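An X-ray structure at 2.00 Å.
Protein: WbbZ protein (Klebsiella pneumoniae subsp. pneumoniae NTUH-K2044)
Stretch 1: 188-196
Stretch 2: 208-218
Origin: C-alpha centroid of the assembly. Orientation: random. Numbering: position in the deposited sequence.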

# COMPACT_ATOMS: atom_id res chain seq x y z
N ASN A 188 13.91 -8.55 6.97
CA ASN A 188 12.49 -8.76 7.26
C ASN A 188 11.65 -7.64 6.65
O ASN A 188 11.97 -6.46 6.80
CB ASN A 188 12.23 -8.83 8.76
CG ASN A 188 10.82 -9.31 9.08
OD1 ASN A 188 10.32 -10.25 8.45
ND2 ASN A 188 10.17 -8.66 10.04
N HIS A 189 10.58 -8.03 5.96
CA HIS A 189 9.61 -7.10 5.39
C HIS A 189 8.23 -7.50 5.90
O HIS A 189 7.60 -8.41 5.35
CB HIS A 189 9.66 -7.11 3.87
CG HIS A 189 10.99 -6.74 3.30
ND1 HIS A 189 12.07 -7.61 3.30
CD2 HIS A 189 11.42 -5.61 2.69
CE1 HIS A 189 13.10 -7.02 2.73
NE2 HIS A 189 12.74 -5.80 2.35
N ASP A 190 7.75 -6.84 6.96
CA ASP A 190 6.42 -7.13 7.50
C ASP A 190 5.38 -6.38 6.67
O ASP A 190 4.81 -5.36 7.08
CB ASP A 190 6.35 -6.74 8.97
CG ASP A 190 5.15 -7.36 9.68
OD1 ASP A 190 4.46 -8.20 9.06
OD2 ASP A 190 4.90 -7.02 10.85
N ILE A 191 5.13 -6.91 5.47
CA ILE A 191 4.25 -6.24 4.52
C ILE A 191 2.80 -6.21 4.98
O ILE A 191 2.00 -5.46 4.42
CB ILE A 191 4.36 -6.92 3.14
CG1 ILE A 191 4.00 -8.40 3.24
CG2 ILE A 191 5.78 -6.74 2.58
CD1 ILE A 191 3.90 -9.11 1.90
N SER A 192 2.45 -7.01 5.99
CA SER A 192 1.11 -6.92 6.57
C SER A 192 0.91 -5.59 7.28
O SER A 192 -0.21 -5.06 7.28
CB SER A 192 0.87 -8.08 7.53
OG SER A 192 1.01 -9.33 6.87
N LEU A 193 1.96 -5.04 7.90
CA LEU A 193 1.84 -3.82 8.68
C LEU A 193 1.99 -2.56 7.84
O LEU A 193 2.34 -1.50 8.38
CB LEU A 193 2.87 -3.82 9.81
CG LEU A 193 2.55 -4.66 11.04
CD1 LEU A 193 3.53 -4.35 12.16
CD2 LEU A 193 1.11 -4.42 11.50
N THR A 194 1.72 -2.62 6.54
CA THR A 194 1.81 -1.44 5.69
C THR A 194 0.60 -0.54 5.91
O THR A 194 0.73 0.52 6.54
CB THR A 194 1.92 -1.85 4.22
OG1 THR A 194 0.85 -2.74 3.88
CG2 THR A 194 3.26 -2.57 3.98
N TRP A 195 -0.56 -0.93 5.41
CA TRP A 195 -1.81 -0.27 5.74
C TRP A 195 -2.45 -1.01 6.91
O TRP A 195 -2.62 -2.23 6.85
CB TRP A 195 -2.75 -0.24 4.53
CG TRP A 195 -2.34 0.78 3.51
CD1 TRP A 195 -1.43 0.62 2.51
CD2 TRP A 195 -2.82 2.12 3.41
NE1 TRP A 195 -1.31 1.78 1.78
CE2 TRP A 195 -2.16 2.72 2.31
CE3 TRP A 195 -3.75 2.87 4.13
CZ2 TRP A 195 -2.40 4.03 1.93
CZ3 TRP A 195 -3.98 4.18 3.74
CH2 TRP A 195 -3.31 4.75 2.65
N ASN A 196 -2.79 -0.28 7.97
CA ASN A 196 -3.24 -0.91 9.21
C ASN A 196 -4.27 -0.01 9.88
O ASN A 196 -3.91 1.00 10.49
CB ASN A 196 -2.07 -1.19 10.14
CG ASN A 196 -2.48 -1.92 11.39
OD1 ASN A 196 -3.44 -2.70 11.38
ND2 ASN A 196 -1.77 -1.68 12.48
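Stretch 2, residues 208-218: NSTRCMINFLE

A helix packed against a segment without regular structure has no second periodic surface to mesh with, and the contact depends on which side chains of the irregular segment fall within reach of the helical face. Residues 188-196 and 208-218 illustrate this. The second stretch is helical, continuing a helix that begins earlier in the chain, and its backbone follows the i to i+4 pattern: Met 213 N donates a hydrogen bond to Ser 209 O at 3.2 Å, and Leu 217 N to Met 213 O at 3.1 Å. The first stretch forms no regular helix or strand, although it turns locally where Leu 193 N donates to Asp 190 O at 3.0 Å. The two stretches run in opposite senses: the CA atoms of Ile 191 and Met 213 lie 6.5 Å apart, and those of Trp 195 and Ser 209 lie 7.3 Å apart, so that advancing along one stretch means retreating along the other.

The helical residues that make contact, Ser 209, Met 213, Phe 216 and Leu 217, are spaced by four, three and one, as expected for one side of a helix. Ile 191 is the centre of the arrangement, with the largest area covered by the opposing stretch. Ile 191 CG2 sits over one face of the Phe 216 ring, 4.0 Å from the ring centroid and 15° off the normal, a CH-pi contact. The CG1 atom of Ile 191 lies 4.0 Å from Met 213 CE, and Ile 191 CD1 reaches to 4.2 Å from Leu 217 CD2. The CA-to-CB bond of Met 213, present as selenomethionine, points sideways to the first stretch, yet the end of the side chain comes nearer and also lies against Ser 192, with Met 213 CE 4.0 Å from Ser 192 OG.

Phe 216, with chi1 in the t rotamer, serves a second neighbour as well. Phe 216 CZ approaches His 189 CB to 3.7 Å, and the two rings meet obliquely, their centroids 5.3 Å apart and their planes at 43°.

Toward the start of the helical stretch the contact becomes more polar. Ser 209 OG lies 4.2 Å from Trp 195 CD1, and no direct hydrogen bond crosses between the stretches. Instead, a water bridges them, its O atom 2.7 Å from Thr 194 OG1 and 2.8 Å from Ser 209 OG, linking two hydroxyls too far apart to meet directly. In this example one aliphatic residue provides much of the apolar contact, while a water bridges the polar contact nearby.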

# COMPACT_ATOMS: atom_id res chain seq x y z
N ASN A 208 -6.02 -2.36 -4.10
CA ASN A 208 -4.69 -1.86 -4.45
C ASN A 208 -3.67 -2.18 -3.37
O ASN A 208 -2.51 -2.48 -3.68
CB ASN A 208 -4.77 -0.36 -4.74
CG ASN A 208 -5.41 -0.08 -6.08
OD1 ASN A 208 -5.18 -0.80 -7.05
ND2 ASN A 208 -6.22 0.96 -6.14
N SER A 209 -4.07 -2.14 -2.09
CA SER A 209 -3.18 -2.64 -1.05
C SER A 209 -2.84 -4.11 -1.27
O SER A 209 -1.71 -4.54 -1.04
CB SER A 209 -3.81 -2.45 0.33
OG SER A 209 -3.05 -3.12 1.32
N THR A 210 -3.82 -4.90 -1.72
CA THR A 210 -3.57 -6.31 -1.98
C THR A 210 -2.65 -6.49 -3.19
O THR A 210 -1.81 -7.39 -3.21
CB THR A 210 -4.90 -7.05 -2.17
OG1 THR A 210 -5.71 -6.87 -1.00
CG2 THR A 210 -4.66 -8.53 -2.38
N ARG A 211 -2.80 -5.63 -4.20
CA ARG A 211 -1.86 -5.64 -5.31
C ARG A 211 -0.43 -5.40 -4.83
O ARG A 211 0.50 -6.08 -5.27
CB ARG A 211 -2.26 -4.60 -6.36
CG ARG A 211 -3.48 -5.01 -7.17
CD ARG A 211 -3.78 -4.05 -8.32
NE ARG A 211 -4.94 -4.51 -9.08
CZ ARG A 211 -6.18 -4.07 -8.91
NH1 ARG A 211 -6.44 -3.12 -8.01
NH2 ARG A 211 -7.17 -4.57 -9.64
N CYS A 212 -0.25 -4.43 -3.92
CA CYS A 212 1.07 -4.15 -3.38
C CYS A 212 1.70 -5.40 -2.77
O CYS A 212 2.84 -5.76 -3.10
CB CYS A 212 0.99 -3.05 -2.33
SG CYS A 212 0.71 -1.40 -3.00
N MSE A 213 0.98 -6.08 -1.88
CA MSE A 213 1.51 -7.27 -1.24
C MSE A 213 1.85 -8.34 -2.27
O MSE A 213 2.90 -8.98 -2.20
CB MSE A 213 0.51 -7.83 -0.22
CG MSE A 213 0.17 -6.88 0.93
SE MSE A 213 -1.14 -7.77 2.11
CE MSE A 213 0.07 -8.95 3.05
N ILE A 214 0.94 -8.52 -3.23
CA ILE A 214 1.16 -9.50 -4.29
C ILE A 214 2.35 -9.10 -5.16
O ILE A 214 3.20 -9.94 -5.49
CB ILE A 214 -0.12 -9.68 -5.12
CG1 ILE A 214 -1.17 -10.44 -4.31
CG2 ILE A 214 0.18 -10.39 -6.44
CD1 ILE A 214 -2.47 -10.67 -5.06
N ASN A 215 2.44 -7.82 -5.55
CA ASN A 215 3.59 -7.35 -6.32
C ASN A 215 4.89 -7.69 -5.62
O ASN A 215 5.86 -8.13 -6.25
CB ASN A 215 3.52 -5.84 -6.55
CG ASN A 215 2.40 -5.44 -7.48
OD1 ASN A 215 1.90 -6.25 -8.27
ND2 ASN A 215 2.01 -4.18 -7.40
N PHE A 216 4.94 -7.47 -4.30
CA PHE A 216 6.15 -7.77 -3.54
C PHE A 216 6.50 -9.25 -3.63
O PHE A 216 7.65 -9.61 -3.91
CB PHE A 216 5.96 -7.35 -2.08
CG PHE A 216 7.11 -7.72 -1.19
CD1 PHE A 216 8.24 -6.92 -1.12
CD2 PHE A 216 7.07 -8.88 -0.43
CE1 PHE A 216 9.30 -7.25 -0.30
CE2 PHE A 216 8.13 -9.23 0.39
CZ PHE A 216 9.25 -8.41 0.45
N LEU A 217 5.51 -10.11 -3.42
CA LEU A 217 5.77 -11.54 -3.32
C LEU A 217 6.08 -12.17 -4.67
O LEU A 217 6.84 -13.15 -4.73
CB LEU A 217 4.57 -12.25 -2.68
CG LEU A 217 4.25 -11.83 -1.25
CD1 LEU A 217 2.88 -12.35 -0.84
CD2 LEU A 217 5.33 -12.35 -0.30
N GLU A 218 5.51 -11.63 -5.75
CA GLU A 218 5.68 -12.24 -7.07
C GLU A 218 7.14 -12.43 -7.45
O GLU A 218 7.48 -13.38 -8.17
CB GLU A 218 4.98 -11.39 -8.14
CG GLU A 218 3.47 -11.57 -8.23
CD GLU A 218 2.85 -10.67 -9.29
OE1 GLU A 218 2.66 -9.46 -9.01
OE2 GLU A 218 2.55 -11.15 -10.40
O HOH W 1 -0.22 -2.86 1.35